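Local coordinates for protein formate dehydrogenase (Staphylococcus aureus, PDB 6TTB) that binds NAD and probably oxidises formate to carbon dioxide while reducing NAD+ to NADH, at residues A284-L289 with R314-N319; N255-D260 with G277-R282; M33-L38 with V89-P94; L113-G118 with D342-F347. All coordinates share one frame; numbering follows the deposited sequence.

Overall arrangement
The four contacts fall into two groups, one in each half of a bilobal dehydrogenase. Interactions 3 and 4 have centres 9 Å apart and share a five-stranded parallel sheet, in which strands 89-92 and 113-116 are neighbours. Interactions 1 and 2, with centres 13 Å apart, lie in the NAD-binding domain and meet through the start of helix 282-291. Centres of interactions 1 and 3 are 35 Å apart. Along the chain interaction 3 comes first; interaction 4 then opens at 113 and closes only at 347, with interactions 2 and 1, in that order, lying between. Helix 330-348, the last in the chain, follows strand 319-321 of the seven-stranded sheet and returns to the first lobe.

Interaction 1 (A284-L289 with R314-N319); sequences ALVEAL and RTMPRN
Two carbonyl oxygens grip NH2 of Arg318, those of Leu289 in this contact and of Leu294 beyond it, while NE of the same guanidinium goes to Gln295 O. The bond from Arg318 NH2 to Leu289 O, 3.1 Å, is nearly straight at 163°; the acceptor lies at the edge of the guanidinium close to its plane, yet the nitrogen stands above the carbonyl plane. An arginine chain bent at its second and third torsions carries the group back to the helix. This is the Rossmann-type NAD-binding domain: helix 282-291 is the crossover helix between parallel strands 269-273 and 294-299. The segment 314-319 is the loop that runs into strand 319-321, outermost in the sheet within this chain.

Away from the polar corner the packing is apolar, and Met316 does most of it. Its CG sits in the crowded position between the backbone N and carbonyl carbon, chi1 78°, with the chain extended beyond. The tip therefore reaches two leucines a helical turn apart: Met316 CE lies 3.5 Å from Leu285 CD2 and 3.8 Å from Leu289 CD2. Leu285 crosses the methionine at about a right angle, Leu289 obliquely. Val286 CG2 adds a contact with Met316 SD at 4.0 Å. Pro317 lays its CB 3.9 Å from Leu289 CB. Tyr297 of strand 294-299 touches Leu285, Leu289 and Met316.

The loop is held in shape by its own side chain: Asn319 ND2 gives a bond of 2.9 Å to Met316 O, in the plane of both groups and straight at 179°, and a second, weak one to Arg314 O.

Interaction 2 (N255-D260 with G277-R282); sequences NLFDKD and GKIVNR
A single beta bridge joins Phe257 to Val280: Phe257 N donates to Ile279 O at 2.9 Å, nearly along the C=O axis, and Phe257 O takes the N-H of Asn281 at 3.0 Å. Upstream, Asn255 N reaches Lys278 O at 3.0 Å, from above the carbonyl plane. Phe257 is also the centre of an inverse gamma turn.

Among the side chains, the polar pair is Asn255 with Asn281. They lie side by side, pointing the same way, with their amide planes 69° apart; Asn281 ND2 donates to Asn255 OD1 at 3.0 Å, landing in the carbonyl plane on a lone pair. Asn281 CG is anti to its backbone N, and its other amide atom, OD1, accepts from Ala284 N, so one amide both tethers the 255-260 segment and N-caps the next helix. Phe257, with CG beside its backbone N, runs alongside Ile279 and brings CD1 to 3.5 Å from Ile279 CG2. Val280 CG2 meets Phe257 CB at 3.8 Å, crossing obliquely.

Each segment ends at a helix N-terminus: Asp258 caps helix 259-264, its OD1 making a weak bond to Asp260 N, and Asn281 caps helix 282-291. In this Rossmann-type domain the two segments thus meet on the approaches to consecutive helices, with Phe257 and Ile279 both resting on Ile245 of strand 242-245 and the side chain of Leu256 about 5 Å from the bound NAD.

Interaction 3 (M33-L38 with V89-P94); sequences MKIVAL and VIISAP
Val36 N points almost straight down the C=O of Val89, 2.9 Å to the oxygen with 177° at the hydrogen, and Leu38 N does the same to Ile91 O at 2.9 Å. Between these two good bonds Ile91 N turns back to Val36 O, a bent, weak link; Lys34 O receives Val89 N weakly at the start. CA-H groups of Ile35, Ala37 and Ile90 add contacts to the same carbonyls, as is usual in a parallel pair.

The side chains alternate between the two faces. On one, Ile35, Ala37, Val89 and Ile91 stand together. Ile91 keeps CG1 anti to the carbonyl carbon and an extended tip, so CD1 crosses obliquely to Ile35 CG2 at 3.7 Å, while the small Ala37 CB sits 4.3 Å from Ile91 CB. On the other, Ile90 CG1 is anti to its backbone N and the CD1 methyl folds back toward the first strand, 4.0 Å from Val36 CB.

Strands 34-38 and 89-92 are neighbouring inner strands, 89-92 in the middle, of a five-stranded parallel sheet of order 2-1-3-4-5, the flavodoxin-like topology of the non-cofactor domain in the D-2-hydroxyacid dehydrogenase family. Strand 69-73 flanks the first, bonding to the backbones of Ile35 and Ala37, and strand 113-116 flanks the second.

Further out, helix 330-348 lies over the face of Ile91, which touches Leu344. At the start of the pair Lys34 is held twice by the loop leading into strand 89-92: its backbone N bonds to Asp88 OD1 and its NZ forms a salt bridge with Asp86.

Interaction 4 (L113-G118 with D342-F347); sequences LAITAG and DILERF
Leu113 and Phe347 reach toward each other tip to tip, and the leucine methyl CD2 lies over one face of the phenyl ring: Leu113 CD2 is 3.8 Å from the centroid of the Phe347 ring and 29° off the normal, a CH-pi contact displaced toward the CG side. Both side chains swing CG anti to their backbone N, which sends each across the gap. The contact is helix-on-sheet packing in the flavodoxin-like, three-layer alpha/beta/alpha domain: helix 330-348, which comes after strand 319-321 of the seven-stranded sheet, returns to cover the five-stranded parallel sheet of the other domain, as in D-2-hydroxyacid dehydrogenases. It runs nearly antiparallel to strand 113-116, at 162°, with the segment axes 10.7 Å apart.

One alternation along the strand, Ile115 meets Ile343 in the same end-on manner. Ile115 is extended, with CG1 anti to the carbonyl carbon and CD1 at the tip; Ile115 CD1 comes to 3.6 Å from Ile343 CG2. Ile343 CG2 also faces Leu113 CD2 at 4.2 Å, so it serves both residues of the strand. Leu344 crosses Ile115 obliquely from the neighbouring position on the helix, and beyond it packs on Leu59 and Leu63 of helix 59-64.

No hydrogen bond joins the segments; the interface is purely apolar. Phe347 extends it over the neighbouring strand, touching Val89, and also packs on Met33 just before strand 34-38. Away from the sheet, Arg346 forms a salt bridge with Asp342 one turn back, Arg346 NE lying 2.8 Å from Asp342 OD2 on the syn lone pair of that oxygen.

Interaction 1 (A284-L289 with R314-N319)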
loop_
_atom_site.group_PDB
_atom_site.type_symbol
_atom_site.label_atom_id
_atom_site.label_comp_id
_atom_site.label_asym_id
_atom_site.label_seq_id
_atom_site.Cartn_x
_atom_site.Cartn_y
_atom_site.Cartn_z
ATOM N N ALA A 284 0.399 -23.726 -4.583
ATOM C CA ALA A 284 0.146 -23.760 -3.160
ATOM C C ALA A 284 -0.412 -22.411 -2.719
ATOM O O ALA A 284 -1.349 -22.386 -1.912
ATOM C CB ALA A 284 1.392 -24.110 -2.420
ATOM N N LEU A 285 0.123 -21.297 -3.283
ATOM C CA LEU A 285 -0.231 -19.991 -2.769
ATOM C C LEU A 285 -1.682 -19.675 -3.130
ATOM O O LEU A 285 -2.403 -19.046 -2.362
ATOM C CB LEU A 285 0.687 -18.932 -3.364
ATOM C CG LEU A 285 0.278 -17.509 -3.030
ATOM C CD1 LEU A 285 0.999 -17.080 -1.787
ATOM C CD2 LEU A 285 0.588 -16.545 -4.166
ATOM N N VAL A 286 -2.096 -20.082 -4.325
ATOM C CA VAL A 286 -3.502 -20.047 -4.710
ATOM C C VAL A 286 -4.379 -20.792 -3.695
ATOM O O VAL A 286 -5.266 -20.167 -3.089
ATOM C CB VAL A 286 -3.672 -20.543 -6.142
ATOM C CG1 VAL A 286 -5.139 -20.715 -6.532
ATOM C CG2 VAL A 286 -2.919 -19.624 -7.087
ATOM N N GLU A 287 -4.037 -22.072 -3.398
ATOM C CA GLU A 287 -4.891 -22.881 -2.538
ATOM C C GLU A 287 -4.972 -22.239 -1.171
ATOM O O GLU A 287 -6.061 -22.093 -0.638
ATOM C CB GLU A 287 -4.568 -24.379 -2.561
ATOM N N ALA A 288 -3.859 -21.667 -0.727
ATOM C CA ALA A 288 -3.782 -20.917 0.535
ATOM C C ALA A 288 -4.746 -19.694 0.558
ATOM O O ALA A 288 -5.469 -19.483 1.560
ATOM C CB ALA A 288 -2.336 -20.525 0.807
ATOM N N LEU A 289 -4.778 -18.895 -0.546
ATOM C CA LEU A 289 -5.712 -17.782 -0.615
ATOM C C LEU A 289 -7.150 -18.330 -0.688
ATOM O O LEU A 289 -8.018 -17.950 0.112
ATOM C CB LEU A 289 -5.397 -16.889 -1.816
ATOM C CG LEU A 289 -4.399 -15.726 -1.632
ATOM C CD1 LEU A 289 -4.024 -15.517 -0.217
ATOM C CD2 LEU A 289 -3.170 -15.906 -2.489
ATOM N N ARG A 314 -2.631 -13.663 -11.326
ATOM C CA ARG A 314 -3.180 -12.395 -11.787
ATOM C C ARG A 314 -4.622 -12.239 -11.293
ATOM O O ARG A 314 -5.037 -11.163 -10.958
ATOM C CB ARG A 314 -3.157 -12.360 -13.313
ATOM C CG ARG A 314 -1.771 -12.512 -13.923
ATOM C CD ARG A 314 -1.955 -12.324 -15.424
ATOM N NE ARG A 314 -0.755 -12.127 -16.249
ATOM C CZ ARG A 314 -0.232 -10.936 -16.587
ATOM N NH1 ARG A 314 -0.755 -9.789 -16.164
ATOM N NH2 ARG A 314 0.789 -10.909 -17.398
ATOM N N THR A 315 -5.331 -13.353 -11.187
ATOM C CA THR A 315 -6.784 -13.455 -11.101
ATOM C C THR A 315 -7.137 -13.926 -9.693
ATOM O O THR A 315 -8.281 -14.261 -9.437
ATOM C CB THR A 315 -7.254 -14.611 -12.028
ATOM O OG1 THR A 315 -7.032 -14.173 -13.348
ATOM C CG2 THR A 315 -8.691 -15.083 -11.864
ATOM N N MET A 316 -6.139 -14.225 -8.871
ATOM C CA MET A 316 -6.481 -15.027 -7.704
ATOM C C MET A 316 -7.022 -14.081 -6.640
ATOM O O MET A 316 -6.685 -12.893 -6.645
ATOM C CB MET A 316 -5.302 -15.891 -7.188
ATOM C CG MET A 316 -4.266 -15.100 -6.368
ATOM S SD MET A 316 -2.596 -15.710 -6.393
ATOM C CE MET A 316 -1.689 -14.343 -5.666
ATOM N N PRO A 317 -7.971 -14.548 -5.787
ATOM C CA PRO A 317 -8.417 -13.832 -4.577
ATOM C C PRO A 317 -7.450 -12.882 -3.899
ATOM O O PRO A 317 -6.346 -13.276 -3.548
ATOM C CB PRO A 317 -8.384 -15.017 -3.591
ATOM C CG PRO A 317 -8.827 -16.226 -4.437
ATOM C CD PRO A 317 -8.628 -15.843 -5.904
ATOM N N ARG A 318 -7.922 -11.692 -3.570
ATOM C CA ARG A 318 -7.238 -10.871 -2.558
ATOM C C ARG A 318 -5.752 -10.762 -2.877
ATOM O O ARG A 318 -4.927 -10.893 -1.999
ATOM C CB ARG A 318 -7.506 -11.417 -1.150
ATOM C CG ARG A 318 -8.758 -10.812 -0.508
ATOM C CD ARG A 318 -9.597 -11.630 0.445
ATOM N NE ARG A 318 -8.817 -12.774 0.939
ATOM C CZ ARG A 318 -9.003 -14.053 0.569
ATOM N NH1 ARG A 318 -9.971 -14.368 -0.313
ATOM N NH2 ARG A 318 -8.216 -14.997 1.072
ATOM N N ASN A 319 -5.422 -10.564 -4.149
ATOM C CA ASN A 319 -4.037 -10.322 -4.555
ATOM C C ASN A 319 -3.797 -8.835 -4.739
ATOM O O ASN A 319 -4.747 -8.107 -5.067
ATOM C CB ASN A 319 -3.624 -11.133 -5.809
ATOM C CG ASN A 319 -3.940 -10.449 -7.106
ATOM O OD1 ASN A 319 -3.201 -9.588 -7.525
ATOM N ND2 ASN A 319 -5.010 -10.854 -7.766
#

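Interaction 2 (N255-D260 with G277-R282)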
loop_
_atom_site.group_PDB
_atom_site.type_symbol
_atom_site.label_atom_id
_atom_site.label_comp_id
_atom_site.label_asym_id
_atom_site.label_seq_id
_atom_site.Cartn_x
_atom_site.Cartn_y
_atom_site.Cartn_z
ATOM N N ASN A 255 11.299 -22.805 -4.146
ATOM C CA ASN A 255 10.084 -23.469 -3.720
ATOM C C ASN A 255 9.950 -23.610 -2.193
ATOM O O ASN A 255 9.148 -24.402 -1.733
ATOM C CB ASN A 255 9.963 -24.838 -4.315
ATOM C CG ASN A 255 8.510 -25.135 -4.580
ATOM O OD1 ASN A 255 7.800 -24.288 -5.135
ATOM N ND2 ASN A 255 8.041 -26.287 -4.170
ATOM N N LEU A 256 10.632 -22.741 -1.409
ATOM C CA LEU A 256 10.599 -22.818 0.043
ATOM C C LEU A 256 9.202 -22.640 0.573
ATOM O O LEU A 256 8.877 -23.249 1.521
ATOM C CB LEU A 256 11.503 -21.763 0.668
ATOM C CG LEU A 256 11.475 -21.753 2.207
ATOM C CD1 LEU A 256 11.640 -23.195 2.797
ATOM C CD2 LEU A 256 12.509 -20.792 2.782
ATOM N N PHE A 257 8.457 -21.657 0.108
ATOM C CA PHE A 257 7.114 -21.449 0.678
ATOM C C PHE A 257 6.133 -22.297 -0.106
ATOM O O PHE A 257 5.612 -21.799 -1.098
ATOM C CB PHE A 257 6.728 -19.977 0.600
ATOM C CG PHE A 257 7.419 -19.100 1.592
ATOM C CD1 PHE A 257 8.745 -18.737 1.422
ATOM C CD2 PHE A 257 6.749 -18.631 2.711
ATOM C CE1 PHE A 257 9.417 -18.014 2.412
ATOM C CE2 PHE A 257 7.412 -17.851 3.665
ATOM C CZ PHE A 257 8.743 -17.531 3.499
ATOM N N ASP A 258 6.208 -23.634 0.121
ATOM C CA ASP A 258 5.370 -24.639 -0.562
ATOM C C ASP A 258 4.089 -24.842 0.221
ATOM O O ASP A 258 3.767 -24.031 1.063
ATOM C CB ASP A 258 6.060 -25.998 -0.745
ATOM C CG ASP A 258 6.680 -26.574 0.538
ATOM O OD1 ASP A 258 6.705 -25.849 1.534
ATOM O OD2 ASP A 258 7.203 -27.772 0.502
ATOM N N LYS A 259 3.370 -25.934 -0.040
ATOM C CA LYS A 259 2.129 -26.134 0.695
ATOM C C LYS A 259 2.426 -26.153 2.191
ATOM O O LYS A 259 1.656 -25.614 2.997
ATOM C CB LYS A 259 1.344 -27.378 0.318
ATOM C CG LYS A 259 0.043 -27.425 1.120
ATOM C CD LYS A 259 -0.811 -28.769 1.177
ATOM C CE LYS A 259 -2.042 -28.581 2.068
ATOM N NZ LYS A 259 -3.206 -29.438 1.692
ATOM N N ASP A 260 3.597 -26.701 2.537
ATOM C CA ASP A 260 3.891 -27.061 3.917
ATOM C C ASP A 260 4.087 -25.837 4.769
ATOM O O ASP A 260 3.499 -25.743 5.867
ATOM C CB ASP A 260 5.198 -27.802 4.007
ATOM C CG ASP A 260 4.995 -29.286 3.780
ATOM O OD1 ASP A 260 3.797 -29.746 3.862
ATOM O OD2 ASP A 260 6.009 -29.982 3.541
ATOM N N GLY A 277 9.742 -14.789 -7.801
ATOM C CA GLY A 277 8.557 -15.616 -7.964
ATOM C C GLY A 277 8.697 -17.016 -7.376
ATOM O O GLY A 277 7.784 -17.474 -6.667
ATOM N N LYS A 278 9.804 -17.728 -7.736
ATOM C CA LYS A 278 9.880 -19.193 -7.547
ATOM C C LYS A 278 10.004 -19.549 -6.074
ATOM O O LYS A 278 9.882 -20.717 -5.723
ATOM C CB LYS A 278 11.125 -19.797 -8.217
ATOM C CG LYS A 278 10.924 -21.050 -9.070
ATOM C CD LYS A 278 12.174 -21.956 -9.032
ATOM C CE LYS A 278 12.227 -23.070 -10.070
ATOM N NZ LYS A 278 11.136 -24.050 -9.870
ATOM N N ILE A 279 10.329 -18.587 -5.213
ATOM C CA ILE A 279 10.423 -18.938 -3.790
ATOM C C ILE A 279 9.057 -19.407 -3.308
ATOM O O ILE A 279 8.946 -20.156 -2.286
ATOM C CB ILE A 279 10.893 -17.783 -2.906
ATOM C CG1 ILE A 279 12.349 -17.450 -3.163
ATOM C CG2 ILE A 279 10.621 -18.092 -1.414
ATOM C CD1 ILE A 279 12.719 -16.067 -2.763
ATOM N N VAL A 280 8.019 -18.930 -4.031
ATOM C CA VAL A 280 6.705 -19.188 -3.554
ATOM C C VAL A 280 5.988 -20.068 -4.545
ATOM O O VAL A 280 5.791 -19.697 -5.691
ATOM C CB VAL A 280 5.930 -17.912 -3.213
ATOM C CG1 VAL A 280 4.468 -18.262 -2.907
ATOM C CG2 VAL A 280 6.573 -17.206 -2.024
ATOM N N ASN A 281 5.492 -21.186 -4.026
ATOM C CA ASN A 281 4.914 -22.196 -4.874
ATOM C C ASN A 281 3.657 -21.643 -5.526
ATOM O O ASN A 281 2.647 -21.431 -4.852
ATOM C CB ASN A 281 4.580 -23.492 -4.132
ATOM C CG ASN A 281 4.071 -24.531 -5.132
ATOM O OD1 ASN A 281 2.878 -24.574 -5.399
ATOM N ND2 ASN A 281 4.991 -25.213 -5.846
ATOM N N ARG A 282 3.707 -21.526 -6.863
ATOM C CA ARG A 282 2.629 -20.885 -7.601
ATOM C C ARG A 282 1.283 -21.389 -7.093
ATOM O O ARG A 282 0.386 -20.593 -6.763
ATOM C CB ARG A 282 2.726 -21.179 -9.082
ATOM C CG ARG A 282 1.530 -20.647 -9.841
ATOM C CD ARG A 282 1.641 -20.937 -11.314
ATOM N NE ARG A 282 0.971 -22.207 -11.413
ATOM C CZ ARG A 282 1.234 -23.123 -12.301
ATOM N NH1 ARG A 282 2.112 -22.888 -13.254
ATOM N NH2 ARG A 282 0.606 -24.262 -12.238
#

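Interaction 3 (M33-L38 with V89-P94)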
loop_
_atom_site.group_PDB
_atom_site.type_symbol
_atom_site.label_atom_id
_atom_site.label_comp_id
_atom_site.label_asym_id
_atom_site.label_seq_id
_atom_site.Cartn_x
_atom_site.Cartn_y
_atom_site.Cartn_z
ATOM N N MET A 33 33.360 -5.293 -31.207
ATOM C CA MET A 33 32.487 -6.180 -30.367
ATOM C C MET A 33 31.036 -5.879 -30.667
ATOM O O MET A 33 30.693 -4.728 -30.902
ATOM C CB MET A 33 32.720 -5.898 -28.895
ATOM C CG MET A 33 34.036 -6.351 -28.473
ATOM S SD MET A 33 33.889 -7.303 -26.989
ATOM C CE MET A 33 35.465 -6.898 -26.211
ATOM N N LYS A 34 30.209 -6.932 -30.714
ATOM C CA LYS A 34 28.798 -6.778 -31.055
ATOM C C LYS A 34 27.963 -7.053 -29.820
ATOM O O LYS A 34 28.157 -8.064 -29.165
ATOM C CB LYS A 34 28.414 -7.662 -32.227
ATOM C CG LYS A 34 26.935 -7.772 -32.535
ATOM C CD LYS A 34 26.605 -9.191 -32.883
ATOM C CE LYS A 34 25.361 -9.324 -33.716
ATOM N NZ LYS A 34 25.700 -9.752 -35.082
ATOM N N ILE A 35 27.122 -6.081 -29.469
ATOM C CA ILE A 35 26.366 -6.034 -28.229
ATOM C C ILE A 35 24.894 -6.141 -28.571
ATOM O O ILE A 35 24.360 -5.288 -29.263
ATOM C CB ILE A 35 26.584 -4.696 -27.463
ATOM C CG1 ILE A 35 27.968 -4.570 -26.808
ATOM C CG2 ILE A 35 25.501 -4.572 -26.401
ATOM C CD1 ILE A 35 29.109 -4.951 -27.681
ATOM N N VAL A 36 24.229 -7.115 -27.985
ATOM C CA VAL A 36 22.818 -7.317 -28.279
ATOM C C VAL A 36 22.016 -7.002 -27.030
ATOM O O VAL A 36 22.407 -7.409 -25.892
ATOM C CB VAL A 36 22.525 -8.744 -28.745
ATOM C CG1 VAL A 36 21.351 -8.785 -29.652
ATOM C CG2 VAL A 36 23.694 -9.353 -29.433
ATOM N N ALA A 37 20.896 -6.279 -27.232
ATOM C CA ALA A 37 20.074 -5.926 -26.089
ATOM C C ALA A 37 18.621 -6.321 -26.343
ATOM O O ALA A 37 18.144 -6.224 -27.503
ATOM C CB ALA A 37 20.233 -4.466 -25.783
ATOM N N LEU A 38 17.956 -6.841 -25.279
ATOM C CA LEU A 38 16.532 -6.991 -25.318
ATOM C C LEU A 38 15.876 -6.163 -24.224
ATOM O O LEU A 38 16.131 -6.309 -23.020
ATOM C CB LEU A 38 16.106 -8.445 -25.236
ATOM C CG LEU A 38 14.581 -8.604 -25.233
ATOM C CD1 LEU A 38 14.000 -8.447 -26.663
ATOM C CD2 LEU A 38 14.156 -9.921 -24.601
ATOM N N VAL A 89 28.207 -9.891 -26.371
ATOM C CA VAL A 89 27.662 -9.522 -25.076
ATOM C C VAL A 89 26.152 -9.434 -25.218
ATOM O O VAL A 89 25.635 -8.773 -26.139
ATOM C CB VAL A 89 28.213 -8.164 -24.582
ATOM C CG1 VAL A 89 27.474 -7.723 -23.337
ATOM C CG2 VAL A 89 29.727 -8.168 -24.357
ATOM N N ILE A 90 25.441 -10.103 -24.314
ATOM C CA ILE A 90 23.999 -9.991 -24.310
ATOM C C ILE A 90 23.583 -9.137 -23.099
ATOM O O ILE A 90 24.278 -9.113 -22.044
ATOM C CB ILE A 90 23.363 -11.377 -24.266
ATOM C CG1 ILE A 90 21.835 -11.310 -24.333
ATOM C CG2 ILE A 90 23.862 -12.171 -23.040
ATOM C CD1 ILE A 90 21.292 -11.038 -25.734
ATOM N N ILE A 91 22.453 -8.422 -23.272
ATOM C CA ILE A 91 21.979 -7.542 -22.227
ATOM C C ILE A 91 20.462 -7.629 -22.117
ATOM O O ILE A 91 19.761 -7.515 -23.118
ATOM C CB ILE A 91 22.459 -6.106 -22.483
ATOM C CG1 ILE A 91 24.000 -6.011 -22.420
ATOM C CG2 ILE A 91 21.849 -5.223 -21.445
ATOM C CD1 ILE A 91 24.597 -4.621 -22.832
ATOM N N SER A 92 19.960 -7.786 -20.895
ATOM C CA SER A 92 18.519 -7.667 -20.665
ATOM C C SER A 92 18.232 -7.395 -19.188
ATOM O O SER A 92 19.137 -7.479 -18.361
ATOM C CB SER A 92 17.776 -8.899 -21.110
ATOM O OG SER A 92 18.044 -9.950 -20.214
ATOM N N ALA A 93 16.948 -7.101 -18.884
ATOM C CA ALA A 93 16.493 -6.834 -17.533
ATOM C C ALA A 93 15.653 -8.000 -17.040
ATOM O O ALA A 93 14.981 -8.675 -17.819
ATOM C CB ALA A 93 15.695 -5.581 -17.541
ATOM N N PRO A 94 15.599 -8.238 -15.727
ATOM C CA PRO A 94 14.825 -9.356 -15.191
ATOM C C PRO A 94 13.322 -9.187 -15.454
ATOM O O PRO A 94 12.567 -10.177 -15.540
ATOM C CB PRO A 94 15.070 -9.361 -13.666
ATOM C CG PRO A 94 16.125 -8.237 -13.421
ATOM C CD PRO A 94 16.249 -7.429 -14.702
#

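Interaction 4 (L113-G118 with D342-F347)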
loop_
_atom_site.group_PDB
_atom_site.type_symbol
_atom_site.label_atom_id
_atom_site.label_comp_id
_atom_site.label_asym_id
_atom_site.label_seq_id
_atom_site.Cartn_x
_atom_site.Cartn_y
_atom_site.Cartn_z
ATOM N N LEU A 113 29.964 -12.086 -22.152
ATOM C CA LEU A 113 29.408 -11.285 -21.053
ATOM C C LEU A 113 27.893 -11.185 -21.178
ATOM O O LEU A 113 27.334 -10.740 -22.201
ATOM C CB LEU A 113 30.088 -9.904 -20.984
ATOM C CG LEU A 113 29.811 -9.094 -19.709
ATOM C CD1 LEU A 113 29.942 -9.911 -18.452
ATOM C CD2 LEU A 113 30.653 -7.769 -19.621
ATOM N N ALA A 114 27.236 -11.668 -20.137
ATOM C CA ALA A 114 25.799 -11.504 -20.030
ATOM C C ALA A 114 25.499 -10.496 -18.929
ATOM O O ALA A 114 25.701 -10.760 -17.741
ATOM C CB ALA A 114 25.158 -12.835 -19.747
ATOM N N ILE A 115 25.054 -9.315 -19.336
ATOM C CA ILE A 115 24.760 -8.287 -18.348
ATOM C C ILE A 115 23.270 -8.330 -18.061
ATOM O O ILE A 115 22.464 -8.343 -19.008
ATOM C CB ILE A 115 25.159 -6.915 -18.892
ATOM C CG1 ILE A 115 26.578 -6.892 -19.460
ATOM C CG2 ILE A 115 24.949 -5.842 -17.844
ATOM C CD1 ILE A 115 26.867 -5.558 -20.018
ATOM N N THR A 116 22.934 -8.339 -16.774
ATOM C CA THR A 116 21.582 -8.158 -16.315
ATOM C C THR A 116 21.322 -6.656 -16.055
ATOM O O THR A 116 21.697 -6.112 -15.013
ATOM C CB THR A 116 21.367 -8.933 -15.003
ATOM O OG1 THR A 116 21.631 -10.353 -15.086
ATOM C CG2 THR A 116 20.018 -8.669 -14.399
ATOM N N ALA A 117 20.576 -5.999 -16.954
ATOM C CA ALA A 117 20.199 -4.623 -16.686
ATOM C C ALA A 117 19.248 -4.575 -15.502
ATOM O O ALA A 117 18.075 -4.388 -15.667
ATOM C CB ALA A 117 19.596 -3.943 -17.912
ATOM N N GLY A 118 19.794 -4.600 -14.321
ATOM C CA GLY A 118 19.025 -4.612 -13.117
ATOM C C GLY A 118 19.693 -5.556 -12.131
ATOM O O GLY A 118 20.930 -5.745 -12.192
ATOM N N ASP A 342 28.934 1.579 -16.870
ATOM C CA ASP A 342 30.215 1.394 -16.186
ATOM C C ASP A 342 30.792 -0.006 -16.467
ATOM O O ASP A 342 31.999 -0.177 -16.755
ATOM C CB ASP A 342 30.137 1.699 -14.692
ATOM C CG ASP A 342 31.513 1.709 -14.058
ATOM O OD1 ASP A 342 32.258 2.766 -14.215
ATOM O OD2 ASP A 342 31.879 0.656 -13.422
ATOM N N ILE A 343 29.931 -1.014 -16.383
ATOM C CA ILE A 343 30.348 -2.385 -16.636
ATOM C C ILE A 343 31.021 -2.464 -18.001
ATOM O O ILE A 343 32.172 -2.892 -18.092
ATOM C CB ILE A 343 29.130 -3.316 -16.535
ATOM C CG1 ILE A 343 28.916 -3.801 -15.097
ATOM C CG2 ILE A 343 29.210 -4.457 -17.531
ATOM C CD1 ILE A 343 27.448 -3.944 -14.715
ATOM N N LEU A 344 30.264 -2.098 -19.058
ATOM C CA LEU A 344 30.740 -2.164 -20.436
ATOM C C LEU A 344 32.085 -1.436 -20.583
ATOM O O LEU A 344 32.929 -1.845 -21.370
ATOM C CB LEU A 344 29.706 -1.536 -21.346
ATOM C CG LEU A 344 28.349 -2.221 -21.389
ATOM C CD1 LEU A 344 27.418 -1.477 -22.333
ATOM C CD2 LEU A 344 28.470 -3.651 -21.834
ATOM N N GLU A 345 32.268 -0.341 -19.839
ATOM C CA GLU A 345 33.513 0.410 -19.868
ATOM C C GLU A 345 34.653 -0.494 -19.336
ATOM O O GLU A 345 35.563 -0.891 -20.088
ATOM C CB GLU A 345 33.302 1.740 -19.132
ATOM C CG GLU A 345 34.235 2.836 -19.570
ATOM C CD GLU A 345 34.153 3.171 -21.043
ATOM O OE1 GLU A 345 33.328 4.010 -21.383
ATOM O OE2 GLU A 345 34.908 2.564 -21.853
ATOM N N ARG A 346 34.529 -0.932 -18.075
ATOM C CA ARG A 346 35.505 -1.857 -17.516
ATOM C C ARG A 346 35.715 -3.072 -18.444
ATOM O O ARG A 346 36.837 -3.429 -18.775
ATOM C CB ARG A 346 35.060 -2.314 -16.131
ATOM C CG ARG A 346 34.756 -1.174 -15.188
ATOM C CD ARG A 346 34.756 -1.687 -13.764
ATOM N NE ARG A 346 34.230 -0.659 -12.856
ATOM C CZ ARG A 346 34.604 -0.529 -11.592
ATOM N NH1 ARG A 346 35.435 -1.410 -11.045
ATOM N NH2 ARG A 346 34.084 0.419 -10.853
ATOM N N PHE A 347 34.627 -3.714 -18.864
ATOM C CA PHE A 347 34.748 -4.841 -19.768
ATOM C C PHE A 347 35.702 -4.506 -20.906
ATOM O O PHE A 347 36.625 -5.261 -21.161
ATOM C CB PHE A 347 33.381 -5.249 -20.311
ATOM C CG PHE A 347 33.414 -6.465 -21.196
ATOM C CD1 PHE A 347 33.938 -7.647 -20.735
ATOM C CD2 PHE A 347 33.048 -6.383 -22.523
ATOM C CE1 PHE A 347 34.040 -8.743 -21.555
ATOM C CE2 PHE A 347 33.208 -7.463 -23.371
ATOM C CZ PHE A 347 33.705 -8.636 -22.877
#